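Local structure of polyguluronate lyase (1UAI) at residues F39-A42 against P43-Q46; E77-G81 against G82-A86; I118-D122 against D123-V127; R129-T133 against S134-T138; V171-G175 against V176-T180. The protein probably cleaves the poly(alpha-L-guluronate) blocks of the polysaccharide alginate in a lyase reaction. All coordinates share one frame; numbering follows the deposited sequence.

All five contacts are local turns or hairpins of one jelly-roll beta-sandwich. Contacts 1 and 5 lie at the two outermost strands of the seven-stranded sheet, with centres about 31 Å apart. Contacts 2, 3 and 4 belong to the other sheet of the sandwich. Contacts 3 and 4 share strand 124-131 and are joined directly: T126 OG1 lies 2.8 Å from T138 O, and V127 N lies 2.8 Å from T138 OG1, both probable hydrogen bonds. Contacts 4 and 5 face each other across the sandwich, where L135 CD2 meets Y173 CE1 at 3.6 Å. Contact 2 does not touch contact 3, but their nearest atoms are about 7 Å apart. Contact 1 is more remote, about 12 Å from contact 2 at the nearest atoms.

Contact 1 of 5, residues F39-A42 against P43-Q46; sequences FATA and PWFQ
T41 and F45 hold each other by two backbone hydrogen bonds, T41 N to F45 O at 2.9 Å and F45 N to T41 O at 2.9 Å. Both are nearly straight. Beside them, the methyl T41 CG2 rests on F45 CB at 3.9 Å. The rings of F39 and F45 meet rim to rim, with planes only 21° apart and F39 CD2 3.7 Å from F45 CD2. With CG anti to the backbone N (chi1 179°), the F45 ring reaches F39, and beyond it F56, V18 and L20. The chain turns back at a cis peptide bond between A42 and P43. P43 CD sits over the centre of one face of the W44 indole, 3.7 Å above its plane, while T41 OG1 approaches the indole edge at CD1. W44 and F45 both lie opposite T41. This is a classic beta bulge, here at the start of edge strand 45-47, which pairs with strand 54-59 in the jelly-roll sandwich.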
loop_
_atom_site.group_PDB
_atom_site.type_symbol
_atom_site.label_atom_id
_atom_site.label_comp_id
_atom_site.label_asym_id
_atom_site.label_seq_id
_atom_site.Cartn_x
_atom_site.Cartn_y
_atom_site.Cartn_z
ATOM N N PHE A 39 2.405 17.336 6.227
ATOM C CA PHE A 39 0.992 16.993 6.130
ATOM C C PHE A 39 0.612 15.783 6.969
ATOM O O PHE A 39 1.347 14.794 7.032
ATOM C CB PHE A 39 0.605 16.690 4.680
ATOM C CG PHE A 39 -0.818 16.220 4.526
ATOM C CD1 PHE A 39 -1.873 17.114 4.667
ATOM C CD2 PHE A 39 -1.105 14.875 4.297
ATOM C CE1 PHE A 39 -3.194 16.682 4.587
ATOM C CE2 PHE A 39 -2.425 14.432 4.216
ATOM C CZ PHE A 39 -3.471 15.339 4.362
ATOM N N ALA A 40 -0.551 15.870 7.601
ATOM C CA ALA A 40 -1.087 14.778 8.399
ATOM C C ALA A 40 -2.590 14.978 8.500
ATOM O O ALA A 40 -3.071 16.112 8.507
ATOM C CB ALA A 40 -0.468 14.767 9.792
ATOM N N THR A 41 -3.333 13.880 8.544
ATOM C CA THR A 41 -4.779 13.951 8.690
ATOM C C THR A 41 -5.229 12.714 9.461
ATOM O O THR A 41 -5.306 11.611 8.921
ATOM C CB THR A 41 -5.500 14.049 7.318
ATOM O OG1 THR A 41 -6.914 14.144 7.531
ATOM C CG2 THR A 41 -5.190 12.844 6.439
ATOM N N ALA A 42 -5.500 12.912 10.746
ATOM C CA ALA A 42 -5.919 11.828 11.625
ATOM C C ALA A 42 -7.363 11.427 11.359
ATOM O O ALA A 42 -8.222 12.282 11.144
ATOM C CB ALA A 42 -5.754 12.249 13.083
ATOM N N PRO A 43 -7.659 10.119 11.398
ATOM C CA PRO A 43 -6.759 8.991 11.671
ATOM C C PRO A 43 -6.246 8.305 10.403
ATOM O O PRO A 43 -5.530 7.307 10.482
ATOM C CB PRO A 43 -7.652 8.056 12.465
ATOM C CG PRO A 43 -8.950 8.182 11.707
ATOM C CD PRO A 43 -9.067 9.684 11.477
ATOM N N TRP A 44 -6.601 8.848 9.244
ATOM C CA TRP A 44 -6.252 8.240 7.960
ATOM C C TRP A 44 -4.787 8.188 7.554
ATOM O O TRP A 44 -4.356 7.226 6.919
ATOM C CB TRP A 44 -7.042 8.927 6.843
ATOM C CG TRP A 44 -8.405 9.364 7.271
ATOM C CD1 TRP A 44 -8.877 10.641 7.309
ATOM C CD2 TRP A 44 -9.458 8.530 7.770
ATOM N NE1 TRP A 44 -10.160 10.660 7.803
ATOM C CE2 TRP A 44 -10.541 9.376 8.094
ATOM C CE3 TRP A 44 -9.591 7.151 7.978
ATOM C CZ2 TRP A 44 -11.744 8.888 8.617
ATOM C CZ3 TRP A 44 -10.787 6.664 8.498
ATOM C CH2 TRP A 44 -11.847 7.534 8.811
ATOM N N PHE A 45 -4.030 9.222 7.902
ATOM C CA PHE A 45 -2.622 9.309 7.533
ATOM C C PHE A 45 -1.936 10.144 8.605
ATOM O O PHE A 45 -1.971 11.372 8.567
ATOM C CB PHE A 45 -2.508 9.987 6.165
ATOM C CG PHE A 45 -1.099 10.168 5.685
ATOM C CD1 PHE A 45 -0.309 9.070 5.361
ATOM C CD2 PHE A 45 -0.564 11.446 5.539
ATOM C CE1 PHE A 45 0.995 9.241 4.897
ATOM C CE2 PHE A 45 0.738 11.627 5.076
ATOM C CZ PHE A 45 1.518 10.521 4.754
ATOM N N GLN A 46 -1.300 9.467 9.553
ATOM C CA GLN A 46 -0.658 10.148 10.669
ATOM C C GLN A 46 0.449 9.290 11.253
ATOM O O GLN A 46 0.567 8.109 10.937
ATOM C CB GLN A 46 -1.693 10.381 11.772
ATOM C CG GLN A 46 -2.238 9.064 12.335
ATOM C CD GLN A 46 -3.056 9.239 13.598
ATOM O OE1 GLN A 46 -4.230 9.606 13.551
ATOM N NE2 GLN A 46 -2.433 8.980 14.742
#

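Contact 2 of 5, residues E77-G81 against G82-A86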
loop_
_atom_site.group_PDB
_atom_site.type_symbol
_atom_site.label_atom_id
_atom_site.label_comp_id
_atom_site.label_asym_id
_atom_site.label_seq_id
_atom_site.Cartn_x
_atom_site.Cartn_y
_atom_site.Cartn_z
ATOM N N GLU A 77 4.326 5.809 -5.699
ATOM C CA GLU A 77 5.702 6.146 -6.049
ATOM C C GLU A 77 5.864 7.302 -7.029
ATOM O O GLU A 77 5.242 7.332 -8.092
ATOM C CB GLU A 77 6.420 4.914 -6.610
ATOM C CG GLU A 77 7.930 5.101 -6.735
ATOM C CD GLU A 77 8.600 4.054 -7.603
ATOM O OE1 GLU A 77 7.919 3.105 -8.043
ATOM O OE2 GLU A 77 9.819 4.186 -7.845
ATOM N N MET A 78 6.722 8.245 -6.661
ATOM C CA MET A 78 7.019 9.397 -7.496
ATOM C C MET A 78 8.525 9.390 -7.739
ATOM O O MET A 78 9.230 8.484 -7.294
ATOM C CB MET A 78 6.607 10.689 -6.787
ATOM C CG MET A 78 5.133 10.760 -6.409
ATOM S SD MET A 78 4.004 10.848 -7.826
ATOM C CE MET A 78 4.098 12.603 -8.218
ATOM N N THR A 79 9.015 10.395 -8.452
ATOM C CA THR A 79 10.439 10.489 -8.733
ATOM C C THR A 79 10.830 11.951 -8.923
ATOM O O THR A 79 9.964 12.822 -9.007
ATOM C CB THR A 79 10.810 9.663 -9.989
ATOM O OG1 THR A 79 12.235 9.598 -10.114
ATOM C CG2 THR A 79 10.219 10.285 -11.242
ATOM N N ASP A 80 12.134 12.210 -8.974
ATOM C CA ASP A 80 12.666 13.560 -9.141
ATOM C C ASP A 80 12.169 14.488 -8.035
ATOM O O ASP A 80 11.541 15.514 -8.297
ATOM C CB ASP A 80 12.281 14.123 -10.515
ATOM C CG ASP A 80 12.892 15.487 -10.779
ATOM O OD1 ASP A 80 14.098 15.658 -10.511
ATOM O OD2 ASP A 80 12.168 16.385 -11.260
ATOM N N GLY A 81 12.457 14.116 -6.792
ATOM C CA GLY A 81 12.031 14.925 -5.664
ATOM C C GLY A 81 10.527 14.915 -5.471
ATOM O O GLY A 81 9.959 15.854 -4.914
ATOM N N GLY A 82 9.879 13.853 -5.938
ATOM C CA GLY A 82 8.437 13.737 -5.802
ATOM C C GLY A 82 7.666 14.627 -6.758
ATOM O O GLY A 82 6.466 14.831 -6.588
ATOM N N GLU A 83 8.354 15.140 -7.775
ATOM C CA GLU A 83 7.745 16.031 -8.760
ATOM C C GLU A 83 6.931 15.337 -9.847
ATOM O O GLU A 83 6.003 15.925 -10.402
ATOM C CB GLU A 83 8.825 16.891 -9.421
ATOM C CG GLU A 83 9.478 17.905 -8.494
ATOM C CD GLU A 83 8.475 18.866 -7.889
ATOM O OE1 GLU A 83 7.644 19.411 -8.644
ATOM O OE2 GLU A 83 8.522 19.083 -6.659
ATOM N N GLU A 84 7.279 14.098 -10.170
ATOM C CA GLU A 84 6.543 13.381 -11.202
ATOM C C GLU A 84 6.297 11.927 -10.845
ATOM O O GLU A 84 6.961 11.363 -9.976
ATOM C CB GLU A 84 7.274 13.468 -12.545
ATOM C CG GLU A 84 8.694 12.943 -12.536
ATOM C CD GLU A 84 9.316 12.954 -13.920
ATOM O OE1 GLU A 84 9.331 14.028 -14.557
ATOM O OE2 GLU A 84 9.790 11.890 -14.371
ATOM N N LYS A 85 5.328 11.328 -11.526
ATOM C CA LYS A 85 4.970 9.937 -11.292
ATOM C C LYS A 85 6.068 8.986 -11.746
ATOM O O LYS A 85 6.650 9.158 -12.818
ATOM C CB LYS A 85 3.676 9.601 -12.035
ATOM C CG LYS A 85 2.469 10.401 -11.580
ATOM C CD LYS A 85 1.248 10.072 -12.424
ATOM C CE LYS A 85 0.039 10.881 -11.987
ATOM N NZ LYS A 85 -1.151 10.592 -12.833
ATOM N N ALA A 86 6.351 7.983 -10.924
ATOM C CA ALA A 86 7.357 6.994 -11.268
ATOM C C ALA A 86 6.773 6.066 -12.322
ATOM O O ALA A 86 5.573 5.790 -12.330
ATOM C CB ALA A 86 7.762 6.201 -10.034
#
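M78, G82 and A86 carry this beta hairpin, in which strand 72-79 turns back into strand 84-85. A type I' turn runs from D80 to E83, with G81 and G82 at its centre. Both take positive phi, a backbone shape that glycine adopts readily. G82 packs against M78: G82 CA is 3.7 Å from M78 CB. G82 N also donates to D15 OD1, tying the turn to the chain just before strand 16-20. The M78 side chain folds back through bends at chi2 and chi3 (-67° and -81°). This lays it along the returning strand, with M78 SD 3.7 Å from K85 CA and M78 CE 3.5 Å from E84 C. A86 closes the other end of the pairing. A86 N donates to E77 O at 3.1 Å. Its methyl lies against the side of the extended E77 chain, with A86 CB 3.3 Å from E77 CD. The E77 carboxylate is held from elsewhere, OE2 by H223 NE2 and OE1 by F190 N and W88 NE1. Between these ends, E83 and E84 both face T79, a classic beta bulge. T79 N donates to E84 O at 2.7 Å. On that flank the two side chains lie side by side and point the same way, with T79 CG2 only 3.3 Å from E84 CG.

Contact 3 of 5, residues I118-D122 against D123-V127; sequences IHDGD and DDVTV
H119 lies flat over the D123-D124 peptide in the beta hairpin that joins strands 112-119 and 124-131. CG is anti to the backbone N (chi1 -162°), and chi2 of -71° turns one ring face onto the returning chain. D123 C sits 3.3 Å above the H119 ring plane, over its centre, and D124 N lies nearer the rim. The rotation is fixed at the ring edge. H119 ND1 donates to D120 O at 2.8 Å, in the carbonyl plane and on a lone pair, and H119 NE2 shares a water with D123 OD1. Y189 is a further ring neighbour. D120 organises the turn itself. Its chi1 of 63° places CG between the backbone N and the carbonyl carbon, which brings OD1 to two amides. D123 N meets D120 OD1 nearly along the C-O bond direction at 3.0 Å. D122 N reaches D120 OD1 from above the carboxylate plane at 2.8 Å and makes an Asx turn. D120 OD2 is bonded to S185 OG. The backbone of D120 is also paired, N to D123 O. Further along, V125 and T126 both face I118 in a classic beta bulge, where V125 N donates to I118 O at 2.8 Å and the T126 N bond to the same oxygen is weak. I118 and T126 run side by side toward F162 and I169 of the opposing sheet, with I118 CD1 3.9 Å from T126 CG2.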
loop_
_atom_site.group_PDB
_atom_site.type_symbol
_atom_site.label_atom_id
_atom_site.label_comp_id
_atom_site.label_asym_id
_atom_site.label_seq_id
_atom_site.Cartn_x
_atom_site.Cartn_y
_atom_site.Cartn_z
ATOM N N ILE A 118 2.746 -3.573 -6.709
ATOM C CA ILE A 118 3.422 -3.159 -7.925
ATOM C C ILE A 118 2.189 -2.979 -8.799
ATOM O O ILE A 118 1.333 -3.868 -8.874
ATOM C CB ILE A 118 4.323 -4.235 -8.566
ATOM C CG1 ILE A 118 5.587 -4.428 -7.728
ATOM C CG2 ILE A 118 4.697 -3.804 -9.994
ATOM C CD1 ILE A 118 6.512 -5.495 -8.267
ATOM N N HIS A 119 2.086 -1.817 -9.424
ATOM C CA HIS A 119 0.951 -1.491 -10.274
ATOM C C HIS A 119 1.542 -0.956 -11.572
ATOM O O HIS A 119 2.670 -0.464 -11.576
ATOM C CB HIS A 119 0.127 -0.401 -9.575
ATOM C CG HIS A 119 -1.270 -0.250 -10.092
ATOM N ND1 HIS A 119 -1.559 0.275 -11.335
ATOM C CD2 HIS A 119 -2.463 -0.537 -9.518
ATOM C CE1 HIS A 119 -2.869 0.307 -11.501
ATOM N NE2 HIS A 119 -3.440 -0.180 -10.415
ATOM N N ASP A 120 0.825 -1.085 -12.682
ATOM C CA ASP A 120 1.339 -0.514 -13.920
ATOM C C ASP A 120 0.283 0.371 -14.563
ATOM O O ASP A 120 -0.644 0.813 -13.886
ATOM C CB ASP A 120 1.863 -1.586 -14.898
ATOM C CG ASP A 120 0.795 -2.549 -15.387
ATOM O OD1 ASP A 120 -0.411 -2.260 -15.266
ATOM O OD2 ASP A 120 1.187 -3.609 -15.924
ATOM N N GLY A 121 0.423 0.647 -15.854
ATOM C CA GLY A 121 -0.535 1.508 -16.521
ATOM C C GLY A 121 -1.920 0.919 -16.705
ATOM O O GLY A 121 -2.864 1.642 -17.029
ATOM N N ASP A 122 -2.057 -0.385 -16.490
ATOM C CA ASP A 122 -3.342 -1.051 -16.663
ATOM C C ASP A 122 -4.042 -1.472 -15.379
ATOM O O ASP A 122 -5.258 -1.332 -15.265
ATOM C CB ASP A 122 -3.172 -2.272 -17.564
ATOM C CG ASP A 122 -2.858 -1.896 -18.991
ATOM O OD1 ASP A 122 -3.737 -1.302 -19.652
ATOM O OD2 ASP A 122 -1.734 -2.187 -19.446
ATOM N N ASP A 123 -3.289 -1.998 -14.417
ATOM C CA ASP A 123 -3.893 -2.440 -13.165
ATOM C C ASP A 123 -2.828 -2.972 -12.210
ATOM O O ASP A 123 -1.630 -2.841 -12.469
ATOM C CB ASP A 123 -4.938 -3.522 -13.463
ATOM C CG ASP A 123 -5.845 -3.807 -12.281
ATOM O OD1 ASP A 123 -6.300 -2.846 -11.626
ATOM O OD2 ASP A 123 -6.115 -4.997 -12.019
ATOM N N ASP A 124 -3.258 -3.552 -11.094
ATOM C CA ASP A 124 -2.309 -4.100 -10.136
ATOM C C ASP A 124 -1.637 -5.325 -10.748
ATOM O O ASP A 124 -2.276 -6.115 -11.444
ATOM C CB ASP A 124 -3.010 -4.456 -8.816
ATOM C CG ASP A 124 -4.137 -5.453 -8.994
ATOM O OD1 ASP A 124 -4.970 -5.261 -9.902
ATOM O OD2 ASP A 124 -4.198 -6.424 -8.211
ATOM N N VAL A 125 -0.340 -5.466 -10.496
ATOM C CA VAL A 125 0.438 -6.575 -11.036
ATOM C C VAL A 125 0.577 -7.688 -9.999
ATOM O O VAL A 125 0.323 -8.856 -10.288
ATOM C CB VAL A 125 1.831 -6.077 -11.481
ATOM C CG1 VAL A 125 2.648 -7.225 -12.051
ATOM C CG2 VAL A 125 1.670 -4.972 -12.518
ATOM N N THR A 126 0.989 -7.312 -8.795
ATOM C CA THR A 126 1.139 -8.250 -7.689
ATOM C C THR A 126 1.116 -7.418 -6.417
ATOM O O THR A 126 1.723 -6.347 -6.358
ATOM C CB THR A 126 2.459 -9.058 -7.787
ATOM O OG1 THR A 126 2.620 -9.850 -6.604
ATOM C CG2 THR A 126 3.657 -8.140 -7.952
ATOM N N VAL A 127 0.393 -7.896 -5.409
ATOM C CA VAL A 127 0.273 -7.165 -4.154
ATOM C C VAL A 127 0.297 -8.100 -2.948
ATOM O O VAL A 127 0.127 -9.315 -3.085
ATOM C CB VAL A 127 -1.068 -6.356 -4.103
ATOM C CG1 VAL A 127 -1.362 -5.724 -5.452
ATOM C CG2 VAL A 127 -2.220 -7.261 -3.686
HETATM O O HOH W 1 -6.292 -0.541 -10.167
#

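Contact 4 of 5, residues R129-T133 against S134-T138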
loop_
_atom_site.group_PDB
_atom_site.type_symbol
_atom_site.label_atom_id
_atom_site.label_comp_id
_atom_site.label_asym_id
_atom_site.label_seq_id
_atom_site.Cartn_x
_atom_site.Cartn_y
_atom_site.Cartn_z
ATOM N N ARG A 129 -1.694 -9.108 0.014
ATOM C CA ARG A 129 -3.105 -9.055 0.362
ATOM C C ARG A 129 -3.468 -9.941 1.546
ATOM O O ARG A 129 -3.243 -11.154 1.519
ATOM C CB ARG A 129 -3.919 -9.479 -0.867
ATOM C CG ARG A 129 -5.426 -9.518 -0.673
ATOM C CD ARG A 129 -6.124 -10.115 -1.894
ATOM N NE ARG A 129 -7.575 -10.110 -1.735
ATOM C CZ ARG A 129 -8.393 -9.232 -2.307
ATOM N NH1 ARG A 129 -7.915 -8.283 -3.099
ATOM N NH2 ARG A 129 -9.697 -9.286 -2.061
ATOM N N LEU A 130 -4.039 -9.336 2.582
ATOM C CA LEU A 130 -4.456 -10.089 3.755
ATOM C C LEU A 130 -5.964 -10.308 3.742
ATOM O O LEU A 130 -6.735 -9.378 3.488
ATOM C CB LEU A 130 -4.082 -9.350 5.047
ATOM C CG LEU A 130 -4.514 -10.028 6.356
ATOM C CD1 LEU A 130 -3.773 -11.352 6.513
ATOM C CD2 LEU A 130 -4.231 -9.118 7.542
ATOM N N GLU A 131 -6.370 -11.549 3.991
ATOM C CA GLU A 131 -7.780 -11.915 4.087
ATOM C C GLU A 131 -7.880 -12.693 5.398
ATOM O O GLU A 131 -7.480 -13.854 5.468
ATOM C CB GLU A 131 -8.210 -12.798 2.908
ATOM C CG GLU A 131 -7.981 -12.153 1.549
ATOM C CD GLU A 131 -8.686 -12.872 0.412
ATOM O OE1 GLU A 131 -9.037 -14.061 0.566
ATOM O OE2 GLU A 131 -8.883 -12.247 -0.652
ATOM N N GLY A 132 -8.390 -12.043 6.442
ATOM C CA GLY A 132 -8.494 -12.696 7.737
ATOM C C GLY A 132 -7.098 -12.898 8.304
ATOM O O GLY A 132 -6.419 -11.929 8.646
ATOM N N THR A 133 -6.664 -14.152 8.413
ATOM C CA THR A 133 -5.325 -14.450 8.908
ATOM C C THR A 133 -4.485 -15.051 7.783
ATOM O O THR A 133 -3.382 -15.542 8.018
ATOM C CB THR A 133 -5.343 -15.440 10.099
ATOM O OG1 THR A 133 -5.874 -16.700 9.675
ATOM C CG2 THR A 133 -6.194 -14.893 11.231
ATOM N N SER A 134 -5.008 -15.008 6.561
ATOM C CA SER A 134 -4.295 -15.547 5.413
ATOM C C SER A 134 -3.711 -14.434 4.561
ATOM O O SER A 134 -4.441 -13.647 3.957
ATOM C CB SER A 134 -5.223 -16.419 4.564
ATOM O OG SER A 134 -5.539 -17.624 5.240
ATOM N N LEU A 135 -2.384 -14.374 4.538
ATOM C CA LEU A 135 -1.658 -13.376 3.768
ATOM C C LEU A 135 -1.230 -14.000 2.445
ATOM O O LEU A 135 -0.620 -15.071 2.425
ATOM C CB LEU A 135 -0.424 -12.912 4.544
ATOM C CG LEU A 135 0.497 -11.920 3.831
ATOM C CD1 LEU A 135 -0.260 -10.637 3.510
ATOM C CD2 LEU A 135 1.698 -11.632 4.712
ATOM N N TYR A 136 -1.552 -13.322 1.348
ATOM C CA TYR A 136 -1.226 -13.800 0.010
ATOM C C TYR A 136 -0.400 -12.816 -0.790
ATOM O O TYR A 136 -0.400 -11.613 -0.519
ATOM C CB TYR A 136 -2.495 -14.000 -0.816
ATOM C CG TYR A 136 -3.507 -14.951 -0.251
ATOM C CD1 TYR A 136 -3.498 -16.295 -0.605
ATOM C CD2 TYR A 136 -4.499 -14.503 0.619
ATOM C CE1 TYR A 136 -4.456 -17.171 -0.115
ATOM C CE2 TYR A 136 -5.458 -15.370 1.118
ATOM C CZ TYR A 136 -5.433 -16.701 0.747
ATOM O OH TYR A 136 -6.396 -17.558 1.231
ATOM N N ILE A 137 0.295 -13.360 -1.783
ATOM C CA ILE A 137 1.009 -12.555 -2.761
ATOM C C ILE A 137 0.136 -12.862 -3.976
ATOM O O ILE A 137 -0.035 -14.027 -4.356
ATOM C CB ILE A 137 2.442 -13.033 -3.052
ATOM C CG1 ILE A 137 3.299 -12.932 -1.790
ATOM C CG2 ILE A 137 3.035 -12.194 -4.191
ATOM C CD1 ILE A 137 3.308 -11.569 -1.160
ATOM N N THR A 138 -0.444 -11.825 -4.562
ATOM C CA THR A 138 -1.331 -11.999 -5.700
ATOM C C THR A 138 -0.595 -11.949 -7.030
ATOM O O THR A 138 0.595 -11.646 -7.091
ATOM C CB THR A 138 -2.395 -10.898 -5.717
ATOM O OG1 THR A 138 -1.763 -9.646 -6.007
ATOM C CG2 THR A 138 -3.092 -10.803 -4.362
HETATM O O HOH W 2 -8.696 -16.302 2.140
HETATM O O HOH W 3 -6.983 -18.575 7.227
#
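R129 to E131 and S134 to Y136 pair as antiparallel strands, with four backbone hydrogen bonds linking R129 with Y136 and E131 with S134. R129, E131, S134 and Y136 share one face of the sheet. R129 runs out fully extended from CG to NE, and R129 NE donates to the anti side of E131 OE2 at 2.7 Å, in a salt bridge near the guanidinium plane. R129 CB lies 3.8 Å from T138 CG2, the two side chains crossing at about a right angle. The E131 and Y136 side chains also cross steeply, carboxylate and ring planes 72° apart, with E131 OE1 3.9 Å from Y136 CE2. A water bridges E131 OE1 and Y136 OH; OE1 is also bonded to H144 NE2, and the H144 ring stacks on Y136. On the other face, L130 CD1 touches L135 CB at 4.2 Å. G132 takes the positive-phi position of the turn, which suits glycine. The whole is a beta hairpin with a two-residue loop, a type II' turn from E131 to S134, between neighbouring strands of one sheet of the jelly-roll sandwich.

Contact 5 of 5, residues V171-G175 against V176-T180; sequences VYYNG and VLQTT
V176 O is gripped by two donors, Y173 N at 3.0 Å and the side-chain amide NE2 of Q178 at 3.0 Å. They reach it from opposite faces of the carbonyl plane. The bend at Q178 chi2 (-60°) curls the amide back to that oxygen and lays Q178 CG against Y173 CB at 3.7 Å. V176 N in turn donates to Y173 O. Further from the turn, V171 O accepts from Q178 N at 2.7 Å, and V171 N donates to T179 O at 3.0 Å. Some polar ends have partners outside: N174 OD1 takes E159 N, and T179 OG1 is bonded to H145 NE2. The Y172 ring is met over one face by L177 CD1, a CH-pi contact 4.0 Å from the centroid, and K161 adds a cation-pi interaction. Q178 and T179 both face V171 as a classic beta bulge. With the type I' turn from Y173 to V176, this makes a tight beta hairpin ending at outermost strand 176-182 of the seven-stranded sheet.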
loop_
_atom_site.group_PDB
_atom_site.type_symbol
_atom_site.label_atom_id
_atom_site.label_comp_id
_atom_site.label_asym_id
_atom_site.label_seq_id
_atom_site.Cartn_x
_atom_site.Cartn_y
_atom_site.Cartn_z
ATOM N N VAL A 171 9.228 -11.950 -5.175
ATOM C CA VAL A 171 8.557 -11.405 -3.999
ATOM C C VAL A 171 8.985 -12.168 -2.750
ATOM O O VAL A 171 8.879 -13.395 -2.697
ATOM C CB VAL A 171 7.024 -11.482 -4.152
ATOM C CG1 VAL A 171 6.354 -10.662 -3.064
ATOM C CG2 VAL A 171 6.614 -10.982 -5.531
ATOM N N TYR A 172 9.460 -11.429 -1.751
ATOM C CA TYR A 172 9.955 -12.007 -0.504
ATOM C C TYR A 172 9.143 -11.605 0.721
ATOM O O TYR A 172 8.576 -10.513 0.776
ATOM C CB TYR A 172 11.403 -11.562 -0.268
ATOM C CG TYR A 172 12.354 -11.899 -1.387
ATOM C CD1 TYR A 172 13.177 -13.020 -1.314
ATOM C CD2 TYR A 172 12.431 -11.097 -2.525
ATOM C CE1 TYR A 172 14.053 -13.338 -2.347
ATOM C CE2 TYR A 172 13.302 -11.404 -3.564
ATOM C CZ TYR A 172 14.110 -12.526 -3.468
ATOM O OH TYR A 172 14.964 -12.846 -4.496
ATOM N N TYR A 173 9.123 -12.499 1.706
ATOM C CA TYR A 173 8.440 -12.288 2.980
ATOM C C TYR A 173 9.455 -12.724 4.033
ATOM O O TYR A 173 9.865 -13.889 4.069
ATOM C CB TYR A 173 7.183 -13.152 3.058
ATOM C CG TYR A 173 6.508 -13.177 4.413
ATOM C CD1 TYR A 173 5.695 -12.127 4.840
ATOM C CD2 TYR A 173 6.648 -14.283 5.249
ATOM C CE1 TYR A 173 5.028 -12.189 6.068
ATOM C CE2 TYR A 173 5.990 -14.355 6.471
ATOM C CZ TYR A 173 5.180 -13.309 6.873
ATOM O OH TYR A 173 4.496 -13.402 8.065
ATOM N N ASN A 174 9.863 -11.781 4.875
ATOM C CA ASN A 174 10.861 -12.031 5.906
ATOM C C ASN A 174 12.099 -12.737 5.354
ATOM O O ASN A 174 12.623 -13.680 5.952
ATOM C CB ASN A 174 10.256 -12.813 7.076
ATOM C CG ASN A 174 9.304 -11.966 7.899
ATOM O OD1 ASN A 174 9.406 -10.736 7.904
ATOM N ND2 ASN A 174 8.387 -12.612 8.607
ATOM N N GLY A 175 12.554 -12.261 4.198
ATOM C CA GLY A 175 13.746 -12.803 3.569
ATOM C C GLY A 175 13.601 -14.060 2.736
ATOM O O GLY A 175 14.549 -14.459 2.060
ATOM N N VAL A 176 12.429 -14.684 2.764
ATOM C CA VAL A 176 12.212 -15.911 2.009
ATOM C C VAL A 176 11.427 -15.669 0.721
ATOM O O VAL A 176 10.370 -15.038 0.734
ATOM C CB VAL A 176 11.468 -16.957 2.876
ATOM C CG1 VAL A 176 11.248 -18.238 2.084
ATOM C CG2 VAL A 176 12.266 -17.240 4.142
ATOM N N LEU A 177 11.955 -16.174 -0.392
ATOM C CA LEU A 177 11.302 -16.027 -1.688
ATOM C C LEU A 177 9.968 -16.764 -1.659
ATOM O O LEU A 177 9.914 -17.958 -1.356
ATOM C CB LEU A 177 12.194 -16.598 -2.794
ATOM C CG LEU A 177 11.664 -16.512 -4.229
ATOM C CD1 LEU A 177 11.428 -15.060 -4.614
ATOM C CD2 LEU A 177 12.662 -17.155 -5.177
ATOM N N GLN A 178 8.895 -16.048 -1.977
ATOM C CA GLN A 178 7.552 -16.619 -1.966
ATOM C C GLN A 178 7.080 -17.032 -3.348
ATOM O O GLN A 178 6.406 -18.052 -3.509
ATOM C CB GLN A 178 6.561 -15.611 -1.387
ATOM C CG GLN A 178 6.861 -15.202 0.040
ATOM C CD GLN A 178 6.852 -16.383 0.985
ATOM O OE1 GLN A 178 5.872 -17.125 1.052
ATOM N NE2 GLN A 178 7.942 -16.566 1.722
ATOM N N THR A 179 7.422 -16.227 -4.345
ATOM C CA THR A 179 7.020 -16.511 -5.711
ATOM C C THR A 179 7.800 -15.654 -6.693
ATOM O O THR A 179 8.335 -14.604 -6.331
ATOM C CB THR A 179 5.509 -16.234 -5.914
ATOM O OG1 THR A 179 5.117 -16.647 -7.229
ATOM C CG2 THR A 179 5.205 -14.746 -5.753
ATOM N N THR A 180 7.877 -16.134 -7.929
ATOM C CA THR A 180 8.541 -15.419 -9.008
ATOM C C THR A 180 7.478 -15.311 -10.092
ATOM O O THR A 180 6.954 -16.324 -10.559
ATOM C CB THR A 180 9.763 -16.186 -9.544
ATOM O OG1 THR A 180 10.720 -16.343 -8.491
ATOM C CG2 THR A 180 10.408 -15.420 -10.690
#